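Local coordinates for protein xylanase inhibitor TL-XI (Triticum aestivum, PDB 3G7M) that inhibits xylanases noncompetitively as a small thaumatin-like protein of wheat, probably as part of plant defence, at residues Ile43-Trp49 with Thr85-Val91; Asn95-Val100 with Tyr134-Ser139; Phe107-Asn112 with Cys123-Gly127. The protein carries 4 engineered substitutions. All coordinates share one frame. Residues are numbered along the deposited sequence.

Interactions 1 and 2 lie in one six-stranded antiparallel sheet, their centres about 10 Å apart; strands 86-91 and 95-101 are neighbours in it, so the two contacts join through Glu88 N to Gly99 O (2.7 Å) and Ser90 N to Thr97 O (3.0 Å). Interaction 3 lies at the edge of the second, mixed sheet and in the loops next to it, centred about 16 and 17 Å from the centres of interactions 1 and 2. Along the helix-free chain, interaction 1 closes first, and interaction 3 is nested within the excursion closed by interaction 2. Val100 packs on Met111 and Cys123 between the two thaumatin-like sheets, and Thr85 meets Phe107, Asn108, Val109 and Met111 beside them.

Interaction 1 (Ile43-Trp49 with Thr85-Val91)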
loop_
_atom_site.group_PDB
_atom_site.type_symbol
_atom_site.label_atom_id
_atom_site.label_comp_id
_atom_site.label_asym_id
_atom_site.label_seq_id
_atom_site.Cartn_x
_atom_site.Cartn_y
_atom_site.Cartn_z
ATOM N N ILE A 43 16.931 -0.775 4.211
ATOM C CA ILE A 43 17.019 0.374 3.288
ATOM C C ILE A 43 16.050 0.220 2.114
ATOM O O ILE A 43 15.621 -0.889 1.785
ATOM C CB ILE A 43 18.495 0.582 2.754
ATOM C CG1 ILE A 43 18.665 1.981 2.118
ATOM C CG2 ILE A 43 18.953 -0.589 1.815
ATOM C CD1 ILE A 43 20.120 2.365 1.754
ATOM N N GLY A 44 15.714 1.328 1.472
ATOM C CA GLY A 44 14.886 1.278 0.277
ATOM C C GLY A 44 13.498 1.857 0.459
ATOM O O GLY A 44 13.074 2.198 1.573
ATOM N N SER A 45 12.774 1.967 -0.646
ATOM C CA SER A 45 11.382 2.411 -0.587
ATOM C C SER A 45 10.472 1.448 -1.348
ATOM O O SER A 45 10.914 0.766 -2.293
ATOM C CB SER A 45 11.222 3.868 -1.078
ATOM O OG SER A 45 12.021 4.116 -2.232
ATOM N N GLN A 46 9.209 1.389 -0.918
ATOM C CA GLN A 46 8.259 0.427 -1.440
ATOM C C GLN A 46 6.974 1.152 -1.764
ATOM O O GLN A 46 6.598 2.092 -1.057
ATOM C CB GLN A 46 7.977 -0.645 -0.392
ATOM C CG GLN A 46 9.193 -1.373 0.125
ATOM C CD GLN A 46 8.961 -1.985 1.503
ATOM O OE1 GLN A 46 8.563 -1.289 2.444
ATOM N NE2 GLN A 46 9.220 -3.297 1.629
ATOM N N TYR A 47 6.304 0.720 -2.836
ATOM C CA TYR A 47 4.966 1.196 -3.162
ATOM C C TYR A 47 4.033 0.214 -2.509
ATOM O O TYR A 47 4.310 -1.012 -2.522
ATOM C CB TYR A 47 4.704 1.201 -4.680
ATOM C CG TYR A 47 5.319 2.355 -5.437
ATOM C CD1 TYR A 47 5.122 3.669 -4.996
ATOM C CD2 TYR A 47 6.079 2.128 -6.607
ATOM C CE1 TYR A 47 5.674 4.733 -5.689
ATOM C CE2 TYR A 47 6.646 3.183 -7.317
ATOM C CZ TYR A 47 6.449 4.490 -6.859
ATOM O OH TYR A 47 7.040 5.549 -7.560
ATOM N N ILE A 48 2.923 0.737 -1.958
ATOM C CA ILE A 48 1.925 -0.103 -1.318
ATOM C C ILE A 48 0.590 0.384 -1.813
ATOM O O ILE A 48 0.273 1.572 -1.697
ATOM C CB ILE A 48 2.024 0.015 0.245
ATOM C CG1 ILE A 48 3.361 -0.545 0.719
ATOM C CG2 ILE A 48 0.840 -0.672 0.964
ATOM C CD1 ILE A 48 3.705 -0.210 2.119
ATOM N N TRP A 49 -0.196 -0.525 -2.370
ATOM C CA TRP A 49 -1.556 -0.200 -2.802
ATOM C C TRP A 49 -2.482 -1.389 -2.677
ATOM O O TRP A 49 -2.026 -2.521 -2.689
ATOM C CB TRP A 49 -1.559 0.309 -4.260
ATOM C CG TRP A 49 -1.267 -0.743 -5.280
ATOM C CD1 TRP A 49 -2.168 -1.475 -5.963
ATOM C CD2 TRP A 49 0.024 -1.155 -5.738
ATOM N NE1 TRP A 49 -1.531 -2.336 -6.822
ATOM C CE2 TRP A 49 -0.181 -2.162 -6.706
ATOM C CE3 TRP A 49 1.336 -0.770 -5.426
ATOM C CZ2 TRP A 49 0.869 -2.805 -7.355
ATOM C CZ3 TRP A 49 2.379 -1.409 -6.068
ATOM C CH2 TRP A 49 2.136 -2.417 -7.023
ATOM N N THR A 85 -5.027 4.227 -5.474
ATOM C CA THR A 85 -4.437 5.038 -4.417
ATOM C C THR A 85 -3.047 4.502 -4.128
ATOM O O THR A 85 -2.901 3.302 -3.919
ATOM C CB THR A 85 -5.270 4.961 -3.148
ATOM O OG1 THR A 85 -6.621 5.405 -3.465
ATOM C CG2 THR A 85 -4.679 5.857 -2.063
ATOM N N MET A 86 -2.033 5.383 -4.155
ATOM C CA MET A 86 -0.613 5.001 -4.001
ATOM C C MET A 86 0.049 5.479 -2.723
ATOM O O MET A 86 0.258 6.706 -2.504
ATOM C CB MET A 86 0.223 5.485 -5.167
ATOM C CG MET A 86 0.354 4.488 -6.258
ATOM S SD MET A 86 1.346 3.088 -5.745
ATOM C CE MET A 86 1.852 2.519 -7.388
ATOM N N ALA A 87 0.398 4.484 -1.893
ATOM C CA ALA A 87 1.157 4.734 -0.702
ATOM C C ALA A 87 2.631 4.371 -0.928
ATOM O O ALA A 87 2.941 3.341 -1.556
ATOM C CB ALA A 87 0.595 3.938 0.404
ATOM N N GLU A 88 3.531 5.229 -0.424
ATOM C CA GLU A 88 4.997 5.037 -0.516
ATOM C C GLU A 88 5.631 4.997 0.874
ATOM O O GLU A 88 5.386 5.857 1.709
ATOM C CB GLU A 88 5.629 6.172 -1.341
ATOM C CG GLU A 88 6.813 5.788 -2.205
ATOM C CD GLU A 88 8.149 6.083 -1.559
ATOM O OE1 GLU A 88 9.080 6.530 -2.264
ATOM O OE2 GLU A 88 8.305 5.801 -0.354
ATOM N N VAL A 89 6.463 4.001 1.116
ATOM C CA VAL A 89 7.159 3.908 2.392
ATOM C C VAL A 89 8.644 3.766 2.112
ATOM O O VAL A 89 9.035 2.796 1.452
ATOM C CB VAL A 89 6.634 2.696 3.250
ATOM C CG1 VAL A 89 7.519 2.412 4.471
ATOM C CG2 VAL A 89 5.186 2.926 3.674
ATOM N N SER A 90 9.453 4.725 2.603
ATOM C CA SER A 90 10.926 4.640 2.553
ATOM C C SER A 90 11.503 4.251 3.921
ATOM O O SER A 90 11.021 4.699 4.964
ATOM C CB SER A 90 11.564 5.946 2.063
ATOM O OG SER A 90 10.979 6.415 0.849
ATOM N N VAL A 91 12.533 3.409 3.920
ATOM C CA VAL A 91 13.164 3.012 5.172
ATOM C C VAL A 91 14.662 3.353 5.211
ATOM O O VAL A 91 15.388 3.065 4.261
ATOM C CB VAL A 91 12.950 1.499 5.414
ATOM C CG1 VAL A 91 13.493 1.063 6.789
ATOM C CG2 VAL A 91 11.458 1.155 5.296
#
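Strands 44-49 and 86-91 run antiparallel (161° between their directions, axes 4.5 Å apart), and their facing polar backbone groups are paired by hydrogen bonds. Gln46 N donates to Val89 O (2.8 Å) and Val89 N returns to Gln46 O (2.9 Å); Ile48 N reaches Ala87 O (2.6 Å) and Ala87 N reaches Ile48 O (2.9 Å). At the Gly44 end, Val91 N makes a good bond to Gly44 O (2.7 Å, 165°), whereas Gly44 N to Val91 O is weak (3.3 Å, 121°). In the non-hydrogen-bonded pairs Ser45-Ser90 and Tyr47-Glu88, CA-H groups meet carbonyls instead, as in Ser45 CA to Val89 O at 3.1 Å.

On the face bearing Ser45, Tyr47, Glu88 and Ser90, Ser90 OG donates to Glu88 OE2 (3.0 Å) within its own strand. Met86 SD lies 4.6 Å from the centroid of the Tyr47 ring and 4.9 Å from that of the Trp49 six-membered ring, both oblique Met-aromatic contacts. Trp49 NE1 is satisfied by Gly67 O, and Thr85 OG1 by Val109 O. The other face is apolar where Ile48 CD1 meets Val89 CG2 (3.8 Å).

Outward-facing backbone groups continue the six-stranded sheet of this thaumatin-like beta-sandwich, where both strands are central: Ser45, Tyr47 and Trp49 bond to Val20, Ala18 and Ala16, while Met86 and Glu88 bond to Thr101 and Gly99. Ala87 packs on Met111 and Leu113 in strand 111-115 of the mixed sheet.

Interaction 2 (Asn95-Val100 with Tyr134-Ser139); sequences NYTYGV and YAKSCS
Tyr98 lays its ring along strand 135-139, with Lys136 O over one face and Cys138 CB near the ring plane at the edge. Its p rotamer (chi1 44°, chi2 -80°) brings CE1 to 3.6 Å from Cys138 CB and CE2 to 3.8 Å from Lys136 CB, while its hydroxyl bonds to Asp119 O.

Residues 95-100 and 135-138 are extended; Tyr134 (phi -92°, psi 86°) is loop and leads in. The strands are antiparallel (162°), their axes 4.6 Å apart. Two hydrogen-bonded pairs set the register: Tyr96 N to Cys138 O and Cys138 N to Tyr96 O, both 2.8 Å; Tyr98 N to Lys136 O, 2.9 Å, and Lys136 N to Tyr98 O, 3.0 Å. Val100 N to Tyr134 O (3.3 Å) extends the pairing, and Ser139 OG donates to Asn95 OD1 (2.7 Å). Thr97-Ser137, between those two pairs, and Gly99-Ala135, between Tyr98-Lys136 and the Val100-Tyr134 bond, are non-hydrogen-bonded pairs. Gly99 CA sits 3.7 Å from Ala135 CB, and a CB on Gly99 would crowd that methyl at 3.1 Å.

Val100 (p) sets CG1 3.7 Å from CD2 of Tyr134 (t). Cys138 (t) forms the disulfide to Cys115, a covalent tie between the two sheets of this thaumatin-like sandwich. Strand 135-139 is the outermost strand of its sheet; strand 95-101 has strand 86-91 on its other flank and packs Tyr98 and Val100 onto strand 111-115.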
loop_
_atom_site.group_PDB
_atom_site.type_symbol
_atom_site.label_atom_id
_atom_site.label_comp_id
_atom_site.label_asym_id
_atom_site.label_seq_id
_atom_site.Cartn_x
_atom_site.Cartn_y
_atom_site.Cartn_z
ATOM N N ASN A 95 14.578 4.101 10.963
ATOM C CA ASN A 95 13.671 5.241 10.606
ATOM C C ASN A 95 12.763 5.030 9.385
ATOM O O ASN A 95 13.188 4.456 8.362
ATOM C CB ASN A 95 14.487 6.495 10.361
ATOM C CG ASN A 95 15.130 6.999 11.612
ATOM O OD1 ASN A 95 15.078 8.199 11.904
ATOM N ND2 ASN A 95 15.742 6.091 12.374
ATOM N N TYR A 96 11.520 5.512 9.486
ATOM C CA TYR A 96 10.540 5.302 8.435
ATOM C C TYR A 96 10.022 6.663 8.010
ATOM O O TYR A 96 9.911 7.560 8.828
ATOM C CB TYR A 96 9.348 4.429 8.918
ATOM C CG TYR A 96 9.663 3.029 9.464
ATOM C CD1 TYR A 96 10.151 2.019 8.617
ATOM C CD2 TYR A 96 9.436 2.699 10.831
ATOM C CE1 TYR A 96 10.445 0.731 9.121
ATOM C CE2 TYR A 96 9.727 1.413 11.336
ATOM C CZ TYR A 96 10.222 0.441 10.479
ATOM O OH TYR A 96 10.523 -0.805 10.991
ATOM N N THR A 97 9.710 6.823 6.726
ATOM C CA THR A 97 8.917 7.963 6.219
ATOM C C THR A 97 7.841 7.349 5.387
ATOM O O THR A 97 8.093 6.374 4.668
ATOM C CB THR A 97 9.722 8.908 5.295
ATOM O OG1 THR A 97 10.336 8.158 4.230
ATOM C CG2 THR A 97 10.849 9.604 6.075
ATOM N N TYR A 98 6.636 7.894 5.481
ATOM C CA TYR A 98 5.489 7.307 4.773
ATOM C C TYR A 98 4.619 8.378 4.100
ATOM O O TYR A 98 4.202 9.334 4.729
ATOM C CB TYR A 98 4.674 6.391 5.706
ATOM C CG TYR A 98 4.427 6.972 7.090
ATOM C CD1 TYR A 98 5.401 6.931 8.076
ATOM C CD2 TYR A 98 3.217 7.570 7.400
ATOM C CE1 TYR A 98 5.184 7.475 9.308
ATOM C CE2 TYR A 98 2.997 8.131 8.645
ATOM C CZ TYR A 98 3.985 8.078 9.596
ATOM O OH TYR A 98 3.768 8.627 10.849
ATOM N N GLY A 99 4.384 8.233 2.802
ATOM C CA GLY A 99 3.647 9.233 2.030
ATOM C C GLY A 99 2.608 8.572 1.161
ATOM O O GLY A 99 2.616 7.358 0.985
ATOM N N VAL A 100 1.689 9.362 0.626
ATOM C CA VAL A 100 0.562 8.787 -0.068
ATOM C C VAL A 100 0.084 9.818 -1.031
ATOM O O VAL A 100 0.245 11.009 -0.790
ATOM C CB VAL A 100 -0.581 8.360 0.959
ATOM C CG1 VAL A 100 -1.180 9.580 1.700
ATOM C CG2 VAL A 100 -1.693 7.467 0.295
ATOM N N TYR A 134 3.596 14.726 0.407
ATOM C CA TYR A 134 2.575 14.604 1.415
ATOM C C TYR A 134 2.953 13.375 2.231
ATOM O O TYR A 134 2.476 12.255 1.966
ATOM C CB TYR A 134 1.185 14.473 0.766
ATOM C CG TYR A 134 0.013 14.359 1.710
ATOM C CD1 TYR A 134 -0.320 15.403 2.584
ATOM C CD2 TYR A 134 -0.781 13.212 1.714
ATOM C CE1 TYR A 134 -1.420 15.292 3.442
ATOM C CE2 TYR A 134 -1.875 13.089 2.576
ATOM C CZ TYR A 134 -2.197 14.127 3.429
ATOM O OH TYR A 134 -3.289 13.977 4.260
ATOM N N ALA A 135 3.820 13.580 3.230
ATOM C CA ALA A 135 4.387 12.467 3.976
ATOM C C ALA A 135 4.660 12.875 5.388
ATOM O O ALA A 135 4.790 14.051 5.665
ATOM C CB ALA A 135 5.678 12.003 3.319
ATOM N N LYS A 136 4.763 11.894 6.277
ATOM C CA LYS A 136 5.153 12.130 7.653
ATOM C C LYS A 136 6.357 11.247 7.958
ATOM O O LYS A 136 6.604 10.260 7.237
ATOM C CB LYS A 136 3.979 11.831 8.594
ATOM C CG LYS A 136 2.849 12.872 8.565
ATOM C CD LYS A 136 3.221 14.172 9.272
ATOM C CE LYS A 136 2.121 15.241 9.141
ATOM N NZ LYS A 136 2.328 16.344 10.192
ATOM N N SER A 137 7.105 11.593 9.012
ATOM C CA SER A 137 8.276 10.810 9.408
ATOM C C SER A 137 8.035 10.097 10.747
ATOM O O SER A 137 7.305 10.589 11.611
ATOM C CB SER A 137 9.539 11.699 9.456
ATOM O OG SER A 137 9.340 12.895 10.233
ATOM N N CYS A 138 8.651 8.930 10.902
ATOM C CA CYS A 138 8.554 8.117 12.104
ATOM C C CYS A 138 9.940 7.646 12.479
ATOM O O CYS A 138 10.650 7.098 11.637
ATOM C CB CYS A 138 7.709 6.891 11.817
ATOM S SG CYS A 138 7.308 6.117 13.321
ATOM N N SER A 139 10.319 7.826 13.750
ATOM C CA SER A 139 11.719 7.620 14.152
ATOM C C SER A 139 11.767 7.010 15.559
ATOM O O SER A 139 11.950 7.735 16.557
ATOM C CB SER A 139 12.532 8.970 14.044
ATOM O OG SER A 139 13.944 8.856 14.311
#

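Interaction 3 (Phe107-Asn112 with Cys123-Gly127); sequences FNVPMN and CRKAG. Engineered in segment 107-112: Val109 (natural residue Leu), Asn112 (natural residue Asp).
Backbone hydrogen bonds set the register: Met111 N to Cys123 O, 2.6 Å, and Cys123 N to Met111 O, 2.8 Å, make an antiparallel hydrogen-bonded pair. Residues 107-110 are loop, Pro110 (phi/psi -65°/138°) placing CA 3.3 Å from Cys123 O; after Cys123 (-152°/84°), 124-127 is irregular loop, with Arg124 at -102°/-20° and Gly127 at 90°/33°. Among side-chain bonds, the extended Arg124 (chi1 -64°, then t, t) brings NH2 to 3.1 Å from OD1 of the engineered Asn112, whose ND2 donates to Met111 O (2.7 Å). This is the margin of the mixed sheet of the thaumatin-like fold, where outermost strand 121-123 leaves strand 111-115 and Cys123 (t) forms a disulfide to Cys128. Apolar contacts centre on Phe107 (t, chi2 -93°): Lys125 CA makes a CH-pi contact 3.9 Å from its ring centroid and 27° off the normal, and Phe107 CB meets Ala126 CB at 3.5 Å. Met111 CB lies 4.5 Å from Cys123 CB, and both side chains touch Val100.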
loop_
_atom_site.group_PDB
_atom_site.type_symbol
_atom_site.label_atom_id
_atom_site.label_comp_id
_atom_site.label_asym_id
_atom_site.label_seq_id
_atom_site.Cartn_x
_atom_site.Cartn_y
_atom_site.Cartn_z
ATOM N N PHE A 107 -7.864 7.541 -7.629
ATOM C CA PHE A 107 -8.296 7.096 -6.309
ATOM C C PHE A 107 -9.218 5.922 -6.429
ATOM O O PHE A 107 -10.190 5.980 -7.188
ATOM C CB PHE A 107 -9.036 8.223 -5.623
ATOM C CG PHE A 107 -9.637 7.853 -4.311
ATOM C CD1 PHE A 107 -10.957 7.419 -4.228
ATOM C CD2 PHE A 107 -8.897 7.959 -3.161
ATOM C CE1 PHE A 107 -11.513 7.076 -3.028
ATOM C CE2 PHE A 107 -9.448 7.625 -1.955
ATOM C CZ PHE A 107 -10.760 7.184 -1.883
ATOM N N ASN A 108 -8.934 4.860 -5.668
ATOM C CA ASN A 108 -9.796 3.668 -5.643
ATOM C C ASN A 108 -10.250 3.260 -4.272
ATOM O O ASN A 108 -11.411 2.965 -4.073
ATOM C CB ASN A 108 -9.135 2.473 -6.338
ATOM C CG ASN A 108 -7.910 1.974 -5.620
ATOM O OD1 ASN A 108 -7.216 2.728 -4.958
ATOM N ND2 ASN A 108 -7.630 0.688 -5.762
ATOM N N VAL A 109 -9.319 3.239 -3.335
ATOM C CA VAL A 109 -9.601 2.805 -1.976
ATOM C C VAL A 109 -9.048 3.921 -1.039
ATOM O O VAL A 109 -7.917 4.384 -1.217
ATOM C CB VAL A 109 -9.039 1.321 -1.663
ATOM C CG1 VAL A 109 -9.398 0.896 -0.298
ATOM C CG2 VAL A 109 -9.586 0.235 -2.606
ATOM N N PRO A 110 -9.865 4.400 -0.061
ATOM C CA PRO A 110 -9.348 5.381 0.953
ATOM C C PRO A 110 -8.262 4.789 1.857
ATOM O O PRO A 110 -8.367 3.637 2.298
ATOM C CB PRO A 110 -10.593 5.735 1.772
ATOM C CG PRO A 110 -11.604 4.611 1.458
ATOM C CD PRO A 110 -11.326 4.183 0.071
ATOM N N MET A 111 -7.222 5.558 2.130
ATOM C CA MET A 111 -6.140 5.026 2.930
ATOM C C MET A 111 -5.834 5.840 4.171
ATOM O O MET A 111 -6.081 7.035 4.220
ATOM C CB MET A 111 -4.881 4.920 2.090
ATOM C CG MET A 111 -4.809 3.737 1.177
ATOM S SD MET A 111 -3.189 3.711 0.389
ATOM C CE MET A 111 -3.521 2.401 -0.790
ATOM N N ASN A 112 -5.274 5.170 5.172
ATOM C CA ASN A 112 -4.684 5.833 6.332
ATOM C C ASN A 112 -3.317 5.208 6.666
ATOM O O ASN A 112 -3.246 4.015 7.039
ATOM C CB ASN A 112 -5.610 5.717 7.542
ATOM C CG ASN A 112 -6.347 6.974 7.826
ATOM O OD1 ASN A 112 -6.593 7.309 8.985
ATOM N ND2 ASN A 112 -6.723 7.690 6.771
ATOM N N CYS A 123 -5.839 9.816 3.875
ATOM C CA CYS A 123 -6.176 9.944 2.463
ATOM C C CYS A 123 -7.507 9.237 2.154
ATOM O O CYS A 123 -7.521 8.082 1.707
ATOM C CB CYS A 123 -5.059 9.364 1.608
ATOM S SG CYS A 123 -5.277 9.769 -0.156
ATOM N N ARG A 124 -8.621 9.935 2.390
ATOM C CA ARG A 124 -9.951 9.293 2.404
ATOM C C ARG A 124 -10.825 9.490 1.167
ATOM O O ARG A 124 -11.741 8.700 0.921
ATOM C CB ARG A 124 -10.686 9.647 3.692
ATOM C CG ARG A 124 -9.937 9.079 4.916
ATOM C CD ARG A 124 -10.575 9.481 6.207
ATOM N NE ARG A 124 -9.814 8.913 7.325
ATOM C CZ ARG A 124 -10.159 8.997 8.614
ATOM N NH1 ARG A 124 -11.273 9.646 8.999
ATOM N NH2 ARG A 124 -9.375 8.436 9.530
ATOM N N LYS A 125 -10.506 10.526 0.384
ATOM C CA LYS A 125 -11.050 10.700 -0.948
ATOM C C LYS A 125 -9.952 11.176 -1.929
ATOM O O LYS A 125 -8.806 11.368 -1.546
ATOM C CB LYS A 125 -12.232 11.655 -0.885
ATOM C CG LYS A 125 -13.297 11.339 -1.963
ATOM C CD LYS A 125 -14.048 12.619 -2.395
ATOM C CE LYS A 125 -15.136 12.378 -3.479
ATOM N NZ LYS A 125 -15.941 13.663 -3.807
ATOM N N ALA A 126 -10.297 11.351 -3.198
ATOM C CA ALA A 126 -9.334 11.795 -4.195
ATOM C C ALA A 126 -8.904 13.240 -3.926
ATOM O O ALA A 126 -9.733 14.123 -3.618
ATOM C CB ALA A 126 -9.933 11.652 -5.605
ATOM N N GLY A 127 -7.603 13.485 -4.058
ATOM C CA GLY A 127 -7.048 14.826 -3.873
ATOM C C GLY A 127 -6.642 15.108 -2.439
ATOM O O GLY A 127 -6.736 16.232 -1.972
#